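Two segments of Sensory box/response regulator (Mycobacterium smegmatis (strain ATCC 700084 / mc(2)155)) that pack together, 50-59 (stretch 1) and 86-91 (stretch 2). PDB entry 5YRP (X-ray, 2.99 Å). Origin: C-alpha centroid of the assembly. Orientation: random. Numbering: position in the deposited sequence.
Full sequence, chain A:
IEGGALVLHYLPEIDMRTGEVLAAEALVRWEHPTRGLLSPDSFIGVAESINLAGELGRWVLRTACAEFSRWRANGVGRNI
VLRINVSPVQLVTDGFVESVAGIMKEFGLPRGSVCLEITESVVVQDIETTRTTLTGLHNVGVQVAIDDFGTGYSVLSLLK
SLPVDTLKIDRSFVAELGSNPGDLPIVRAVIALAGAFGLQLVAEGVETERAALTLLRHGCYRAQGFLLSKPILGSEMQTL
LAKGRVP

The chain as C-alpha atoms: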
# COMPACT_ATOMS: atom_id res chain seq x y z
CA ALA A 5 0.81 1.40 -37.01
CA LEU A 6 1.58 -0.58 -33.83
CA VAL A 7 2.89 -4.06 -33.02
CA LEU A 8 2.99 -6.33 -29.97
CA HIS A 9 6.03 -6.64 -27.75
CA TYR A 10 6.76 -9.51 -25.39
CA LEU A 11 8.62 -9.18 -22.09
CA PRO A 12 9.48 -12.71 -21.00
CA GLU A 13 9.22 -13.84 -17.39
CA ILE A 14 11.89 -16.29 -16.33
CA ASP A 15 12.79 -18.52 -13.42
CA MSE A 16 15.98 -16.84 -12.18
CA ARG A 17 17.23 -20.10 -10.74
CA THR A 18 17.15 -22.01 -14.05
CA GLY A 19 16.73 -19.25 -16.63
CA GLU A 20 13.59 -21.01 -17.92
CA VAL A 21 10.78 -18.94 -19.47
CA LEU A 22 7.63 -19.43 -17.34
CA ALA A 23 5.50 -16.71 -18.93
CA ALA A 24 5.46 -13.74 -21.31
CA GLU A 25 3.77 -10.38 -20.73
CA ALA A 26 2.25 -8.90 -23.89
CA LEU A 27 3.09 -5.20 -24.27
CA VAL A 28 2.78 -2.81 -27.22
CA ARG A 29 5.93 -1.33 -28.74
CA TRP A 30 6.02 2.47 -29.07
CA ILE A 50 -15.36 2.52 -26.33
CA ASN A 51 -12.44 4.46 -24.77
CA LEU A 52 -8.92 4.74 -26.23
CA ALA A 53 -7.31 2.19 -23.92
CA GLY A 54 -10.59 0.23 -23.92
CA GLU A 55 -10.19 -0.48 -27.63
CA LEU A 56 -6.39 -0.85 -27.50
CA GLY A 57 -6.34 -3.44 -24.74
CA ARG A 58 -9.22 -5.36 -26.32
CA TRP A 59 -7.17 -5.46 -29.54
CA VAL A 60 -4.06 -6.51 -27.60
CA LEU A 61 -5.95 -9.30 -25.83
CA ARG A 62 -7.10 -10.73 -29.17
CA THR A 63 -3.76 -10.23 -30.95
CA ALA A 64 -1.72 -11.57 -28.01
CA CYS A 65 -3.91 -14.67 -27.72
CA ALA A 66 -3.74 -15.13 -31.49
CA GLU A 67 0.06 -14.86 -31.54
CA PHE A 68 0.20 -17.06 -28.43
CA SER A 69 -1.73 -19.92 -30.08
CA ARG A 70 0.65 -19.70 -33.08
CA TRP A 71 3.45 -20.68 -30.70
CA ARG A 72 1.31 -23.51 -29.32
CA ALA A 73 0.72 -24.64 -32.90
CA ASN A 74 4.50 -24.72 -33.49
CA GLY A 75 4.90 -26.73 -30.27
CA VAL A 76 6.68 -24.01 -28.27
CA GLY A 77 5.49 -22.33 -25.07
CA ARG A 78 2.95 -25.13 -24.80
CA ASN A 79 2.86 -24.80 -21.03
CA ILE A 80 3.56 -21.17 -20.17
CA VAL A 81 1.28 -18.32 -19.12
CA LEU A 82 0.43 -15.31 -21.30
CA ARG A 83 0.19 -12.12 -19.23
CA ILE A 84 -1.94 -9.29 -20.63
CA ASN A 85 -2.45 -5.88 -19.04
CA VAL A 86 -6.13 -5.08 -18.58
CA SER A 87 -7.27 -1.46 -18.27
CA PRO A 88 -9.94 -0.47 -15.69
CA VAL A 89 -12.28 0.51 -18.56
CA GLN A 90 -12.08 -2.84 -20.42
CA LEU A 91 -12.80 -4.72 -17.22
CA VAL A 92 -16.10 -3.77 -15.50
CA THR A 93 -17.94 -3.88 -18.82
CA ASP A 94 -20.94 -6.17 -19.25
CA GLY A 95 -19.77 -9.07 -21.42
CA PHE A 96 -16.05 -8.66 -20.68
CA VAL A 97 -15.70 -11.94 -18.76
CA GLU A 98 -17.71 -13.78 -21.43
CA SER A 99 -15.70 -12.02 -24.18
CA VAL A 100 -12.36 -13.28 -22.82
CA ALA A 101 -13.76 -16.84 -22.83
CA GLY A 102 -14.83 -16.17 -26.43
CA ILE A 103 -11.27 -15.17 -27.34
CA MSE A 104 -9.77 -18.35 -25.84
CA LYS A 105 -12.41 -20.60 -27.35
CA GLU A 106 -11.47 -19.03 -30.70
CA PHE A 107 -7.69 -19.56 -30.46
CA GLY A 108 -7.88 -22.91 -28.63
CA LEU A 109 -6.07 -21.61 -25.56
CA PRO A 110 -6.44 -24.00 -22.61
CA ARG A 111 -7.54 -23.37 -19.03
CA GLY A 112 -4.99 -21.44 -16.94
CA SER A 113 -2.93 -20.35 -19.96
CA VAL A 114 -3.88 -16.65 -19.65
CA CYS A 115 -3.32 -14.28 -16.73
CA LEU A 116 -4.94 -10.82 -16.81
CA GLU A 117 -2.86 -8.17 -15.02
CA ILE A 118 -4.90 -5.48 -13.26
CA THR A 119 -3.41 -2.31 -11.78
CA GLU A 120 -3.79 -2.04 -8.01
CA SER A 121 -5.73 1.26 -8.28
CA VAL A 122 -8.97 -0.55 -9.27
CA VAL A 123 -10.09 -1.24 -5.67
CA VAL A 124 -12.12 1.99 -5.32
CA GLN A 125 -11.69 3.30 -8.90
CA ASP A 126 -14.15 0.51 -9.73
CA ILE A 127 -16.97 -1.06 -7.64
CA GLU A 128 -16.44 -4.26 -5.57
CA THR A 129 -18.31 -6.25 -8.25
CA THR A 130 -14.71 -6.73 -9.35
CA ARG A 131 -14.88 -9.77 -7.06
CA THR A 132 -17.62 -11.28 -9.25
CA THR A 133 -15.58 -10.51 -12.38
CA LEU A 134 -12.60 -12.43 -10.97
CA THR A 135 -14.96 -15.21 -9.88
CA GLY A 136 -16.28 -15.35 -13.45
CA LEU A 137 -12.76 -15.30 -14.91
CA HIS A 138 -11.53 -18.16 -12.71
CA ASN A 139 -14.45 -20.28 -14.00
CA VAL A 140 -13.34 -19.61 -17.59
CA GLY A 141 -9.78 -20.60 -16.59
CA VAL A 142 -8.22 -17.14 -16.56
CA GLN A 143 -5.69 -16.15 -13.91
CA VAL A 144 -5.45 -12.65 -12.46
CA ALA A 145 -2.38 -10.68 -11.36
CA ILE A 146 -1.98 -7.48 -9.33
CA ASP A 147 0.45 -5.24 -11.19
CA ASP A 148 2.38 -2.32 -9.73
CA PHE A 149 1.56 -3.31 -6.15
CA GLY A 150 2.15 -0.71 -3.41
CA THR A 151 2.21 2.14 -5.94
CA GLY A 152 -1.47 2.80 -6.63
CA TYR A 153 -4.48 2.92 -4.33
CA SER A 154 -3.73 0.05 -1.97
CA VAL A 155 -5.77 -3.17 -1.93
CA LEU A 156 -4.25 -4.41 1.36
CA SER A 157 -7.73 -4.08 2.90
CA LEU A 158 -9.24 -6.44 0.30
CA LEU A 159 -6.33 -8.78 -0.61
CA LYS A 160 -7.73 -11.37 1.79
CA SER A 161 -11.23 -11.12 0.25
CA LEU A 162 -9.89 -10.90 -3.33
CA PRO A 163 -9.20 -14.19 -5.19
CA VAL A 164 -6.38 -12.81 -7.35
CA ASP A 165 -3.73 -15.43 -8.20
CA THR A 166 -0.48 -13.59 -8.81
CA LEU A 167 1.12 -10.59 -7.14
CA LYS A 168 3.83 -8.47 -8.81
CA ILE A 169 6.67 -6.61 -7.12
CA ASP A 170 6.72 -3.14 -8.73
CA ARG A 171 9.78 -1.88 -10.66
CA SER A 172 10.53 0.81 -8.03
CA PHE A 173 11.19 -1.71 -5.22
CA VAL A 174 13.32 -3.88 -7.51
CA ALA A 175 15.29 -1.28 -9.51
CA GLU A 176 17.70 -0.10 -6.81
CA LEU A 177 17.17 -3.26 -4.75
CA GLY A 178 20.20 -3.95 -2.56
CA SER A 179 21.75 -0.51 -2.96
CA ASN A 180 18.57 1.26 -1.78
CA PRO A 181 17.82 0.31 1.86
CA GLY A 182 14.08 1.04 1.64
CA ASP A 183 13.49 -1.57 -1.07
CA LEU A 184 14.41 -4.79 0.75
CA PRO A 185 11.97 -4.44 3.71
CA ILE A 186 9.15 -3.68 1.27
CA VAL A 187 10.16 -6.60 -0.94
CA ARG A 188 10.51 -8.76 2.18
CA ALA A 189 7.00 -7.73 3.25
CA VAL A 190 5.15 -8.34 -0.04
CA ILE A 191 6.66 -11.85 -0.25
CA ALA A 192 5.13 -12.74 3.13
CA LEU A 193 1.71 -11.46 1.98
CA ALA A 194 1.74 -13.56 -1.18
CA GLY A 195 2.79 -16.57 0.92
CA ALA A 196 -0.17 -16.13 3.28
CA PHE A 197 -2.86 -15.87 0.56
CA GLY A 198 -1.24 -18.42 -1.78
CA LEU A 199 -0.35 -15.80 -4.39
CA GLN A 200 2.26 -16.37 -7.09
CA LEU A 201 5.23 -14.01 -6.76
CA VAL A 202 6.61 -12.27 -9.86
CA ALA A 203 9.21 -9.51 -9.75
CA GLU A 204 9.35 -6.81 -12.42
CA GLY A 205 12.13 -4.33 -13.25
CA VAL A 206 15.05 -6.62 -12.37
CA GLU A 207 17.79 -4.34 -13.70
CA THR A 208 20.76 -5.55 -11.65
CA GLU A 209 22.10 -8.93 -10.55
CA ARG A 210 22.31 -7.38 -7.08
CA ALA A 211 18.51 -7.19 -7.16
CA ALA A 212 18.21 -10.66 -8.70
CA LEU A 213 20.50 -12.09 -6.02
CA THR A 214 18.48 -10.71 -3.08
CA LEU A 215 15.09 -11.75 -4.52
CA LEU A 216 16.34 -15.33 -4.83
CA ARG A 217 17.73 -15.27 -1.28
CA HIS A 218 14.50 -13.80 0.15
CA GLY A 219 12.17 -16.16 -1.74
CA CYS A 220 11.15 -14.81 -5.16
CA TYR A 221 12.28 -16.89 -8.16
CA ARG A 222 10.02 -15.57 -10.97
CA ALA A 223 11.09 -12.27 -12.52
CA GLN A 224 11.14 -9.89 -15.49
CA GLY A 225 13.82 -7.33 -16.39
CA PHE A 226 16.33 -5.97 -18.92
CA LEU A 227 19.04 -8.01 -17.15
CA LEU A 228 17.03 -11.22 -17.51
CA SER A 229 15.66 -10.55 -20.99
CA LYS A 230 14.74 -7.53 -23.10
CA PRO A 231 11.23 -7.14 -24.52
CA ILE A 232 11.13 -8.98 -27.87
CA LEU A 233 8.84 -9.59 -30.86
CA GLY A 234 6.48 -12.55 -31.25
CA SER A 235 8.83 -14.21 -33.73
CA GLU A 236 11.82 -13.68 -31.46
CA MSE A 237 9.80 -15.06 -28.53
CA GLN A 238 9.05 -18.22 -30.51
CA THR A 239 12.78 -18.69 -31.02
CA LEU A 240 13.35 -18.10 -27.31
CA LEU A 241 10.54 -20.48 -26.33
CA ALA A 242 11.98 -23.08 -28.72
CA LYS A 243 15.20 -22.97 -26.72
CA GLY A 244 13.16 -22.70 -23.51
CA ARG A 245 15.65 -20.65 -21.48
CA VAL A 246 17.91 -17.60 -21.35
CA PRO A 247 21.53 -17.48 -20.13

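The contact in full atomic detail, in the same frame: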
# COMPACT_ATOMS: atom_id res chain seq x y z
N ILE A 50 -15.08 1.19 -25.81
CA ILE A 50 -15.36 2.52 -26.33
C ILE A 50 -14.17 3.48 -26.21
O ILE A 50 -13.83 4.17 -27.17
CB ILE A 50 -16.63 3.14 -25.68
CG1 ILE A 50 -16.72 4.65 -25.98
CG2 ILE A 50 -16.66 2.87 -24.18
CD1 ILE A 50 -18.08 5.26 -25.72
N ASN A 51 -13.54 3.53 -25.03
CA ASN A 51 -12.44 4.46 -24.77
C ASN A 51 -11.17 4.07 -25.53
O ASN A 51 -11.10 3.00 -26.13
CB ASN A 51 -12.16 4.57 -23.27
CG ASN A 51 -13.24 5.34 -22.52
OD1 ASN A 51 -14.08 4.75 -21.85
ND2 ASN A 51 -13.22 6.66 -22.66
N LEU A 52 -10.17 4.95 -25.49
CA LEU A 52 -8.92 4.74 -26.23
C LEU A 52 -8.23 3.46 -25.79
O LEU A 52 -7.99 2.57 -26.60
CB LEU A 52 -7.98 5.93 -26.03
CG LEU A 52 -8.48 7.29 -26.53
CD1 LEU A 52 -7.56 8.42 -26.10
CD2 LEU A 52 -8.64 7.27 -28.05
N ALA A 53 -7.94 3.37 -24.50
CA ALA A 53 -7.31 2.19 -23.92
C ALA A 53 -8.26 0.99 -23.94
O ALA A 53 -7.81 -0.15 -24.04
CB ALA A 53 -6.87 2.47 -22.49
N GLY A 54 -9.56 1.27 -23.85
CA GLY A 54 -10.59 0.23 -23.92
C GLY A 54 -10.51 -0.57 -25.21
O GLY A 54 -10.59 -1.80 -25.19
N GLU A 55 -10.37 0.14 -26.32
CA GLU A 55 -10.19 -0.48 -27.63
C GLU A 55 -8.82 -1.15 -27.75
O GLU A 55 -8.72 -2.32 -28.13
CB GLU A 55 -10.35 0.57 -28.74
CG GLU A 55 -11.79 1.00 -28.99
CD GLU A 55 -12.54 0.06 -29.92
OE1 GLU A 55 -13.34 0.56 -30.75
OE2 GLU A 55 -12.33 -1.17 -29.84
N LEU A 56 -7.78 -0.39 -27.41
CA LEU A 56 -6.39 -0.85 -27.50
C LEU A 56 -6.20 -2.19 -26.82
O LEU A 56 -5.79 -3.16 -27.44
CB LEU A 56 -5.44 0.19 -26.88
CG LEU A 56 -3.94 -0.15 -26.81
CD1 LEU A 56 -3.35 -0.38 -28.20
CD2 LEU A 56 -3.17 0.94 -26.09
N GLY A 57 -6.51 -2.24 -25.53
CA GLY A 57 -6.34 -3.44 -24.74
C GLY A 57 -7.16 -4.61 -25.25
O GLY A 57 -6.71 -5.76 -25.20
N ARG A 58 -8.37 -4.32 -25.73
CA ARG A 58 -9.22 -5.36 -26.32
C ARG A 58 -8.58 -5.92 -27.60
O ARG A 58 -8.67 -7.11 -27.87
CB ARG A 58 -10.63 -4.85 -26.59
CG ARG A 58 -11.52 -5.89 -27.27
CD ARG A 58 -12.98 -5.84 -26.81
NE ARG A 58 -13.73 -6.99 -27.33
CZ ARG A 58 -14.92 -7.39 -26.89
NH1 ARG A 58 -15.56 -6.74 -25.92
NH2 ARG A 58 -15.50 -8.46 -27.44
N TRP A 59 -7.94 -5.04 -28.37
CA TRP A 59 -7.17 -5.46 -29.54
C TRP A 59 -5.97 -6.31 -29.12
O TRP A 59 -5.73 -7.38 -29.68
CB TRP A 59 -6.69 -4.24 -30.34
CG TRP A 59 -5.78 -4.59 -31.49
CD1 TRP A 59 -6.15 -4.89 -32.76
CD2 TRP A 59 -4.35 -4.69 -31.45
NE1 TRP A 59 -5.05 -5.17 -33.53
CE2 TRP A 59 -3.93 -5.04 -32.75
CE3 TRP A 59 -3.39 -4.50 -30.45
CZ2 TRP A 59 -2.58 -5.22 -33.07
CZ3 TRP A 59 -2.05 -4.67 -30.77
CH2 TRP A 59 -1.66 -5.03 -32.07
N VAL A 86 -4.74 -5.48 -18.39
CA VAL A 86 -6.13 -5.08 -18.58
C VAL A 86 -6.37 -3.73 -17.92
O VAL A 86 -6.08 -3.53 -16.74
CB VAL A 86 -7.09 -6.14 -18.03
CG1 VAL A 86 -8.54 -5.69 -18.17
CG2 VAL A 86 -6.90 -7.45 -18.77
N SER A 87 -6.91 -2.81 -18.71
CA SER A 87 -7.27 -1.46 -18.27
C SER A 87 -8.53 -1.51 -17.39
O SER A 87 -9.31 -2.45 -17.49
CB SER A 87 -7.52 -0.58 -19.51
OG SER A 87 -7.68 0.79 -19.21
N PRO A 88 -8.72 -0.50 -16.51
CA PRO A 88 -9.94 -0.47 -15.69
C PRO A 88 -11.23 -0.33 -16.51
O PRO A 88 -12.28 -0.78 -16.07
CB PRO A 88 -9.74 0.76 -14.79
CG PRO A 88 -8.74 1.60 -15.51
CD PRO A 88 -7.82 0.61 -16.16
N VAL A 89 -11.12 0.27 -17.69
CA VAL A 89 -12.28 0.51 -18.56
C VAL A 89 -12.74 -0.78 -19.25
O VAL A 89 -13.94 -1.04 -19.36
CB VAL A 89 -11.99 1.58 -19.64
CG1 VAL A 89 -13.25 1.92 -20.42
CG2 VAL A 89 -11.42 2.85 -19.02
N GLN A 90 -11.78 -1.58 -19.71
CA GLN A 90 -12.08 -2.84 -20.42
C GLN A 90 -12.80 -3.79 -19.47
O GLN A 90 -13.86 -4.33 -19.78
CB GLN A 90 -10.82 -3.54 -20.93
CG GLN A 90 -9.82 -2.67 -21.68
CD GLN A 90 -8.48 -3.35 -21.84
OE1 GLN A 90 -7.43 -2.73 -21.64
NE2 GLN A 90 -8.50 -4.64 -22.18
N LEU A 91 -12.18 -3.99 -18.31
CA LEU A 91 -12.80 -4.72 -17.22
C LEU A 91 -14.00 -3.87 -16.80
O LEU A 91 -14.15 -2.75 -17.27
CB LEU A 91 -11.80 -4.90 -16.07
CG LEU A 91 -12.06 -6.02 -15.04
CD1 LEU A 91 -10.77 -6.74 -14.68
CD2 LEU A 91 -12.71 -5.50 -13.77

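No hydrogen bond or salt bridge joins these two stretches; they are held by packing of a short, irregular segment against a helix that presents Ala53, Gly54 and Gly57 to it. The buried surface is modest, 266 Å² with both sides summed, and more than a quarter of it belongs to Gln90 alone.

Val86 brings the chain to the contact but contributes no side chain to it. Its CA-to-CB bond points away from the helix, although its CA lies 6.4 Å from the CA of Gly57.

Ser87 turns toward the helix and makes a small, neat contact: its OG sits 3.8 Å from the CB of Ala53. This is van der Waals packing, and two short side chains suit it, with the CA atoms of Ser87 and Ala53 6.7 Å apart.

Pro88 is out of reach, and from it to Gln90 the backbone takes helical phi/psi values without the regular bonds. This bend brings Val89 and Gln90 both to point toward the helix. Val89, with chi1 t, places CG1 3.3 Å from OD1 of Asn51, a close approach of a methyl to a side-chain oxygen. Asn51 occupies the N-cap position, but its side chain makes no capping bond and instead lies along this exposed border of the contact.

Gln90 is the centrepiece. Its chi1 is m and its chi2 t, carrying the amide over the helix backbone, where CG lies 3.7 Å from O of Gly54 and NE2 3.3 Å from C of Gly57. The amide's position is secured from within its own segment: Ser87 N donates a hydrogen bond to Gln90 OE1 at 3.0 Å, with an angle of 157°. A polar side chain can thus be buried with its oxygen satisfied by the loop that carries it.

The helix makes room with two glycines. The CA atoms of Gly54 and Gln90 approach to 4.9 Å. At Gly57 the demand is strict: an ideal CB there would fall 1.8 Å from Gln90 OE1, a clash, so the bare backbone leaves the space the amide fills. At Gly54 an ideal CB would point sideways, 3.8 Å from Val89 CG1 and 4.6 Å from Gln90 CG, without a clash across the contact; Asn51 O, 3.3 Å from that CB, would crowd it.

Leu91 is out of reach. The rule to read here is simple: one self-braced glutamine laid over a glycine-lined helix face, with Val89 covering the helix start and Ser87 meeting Ala53.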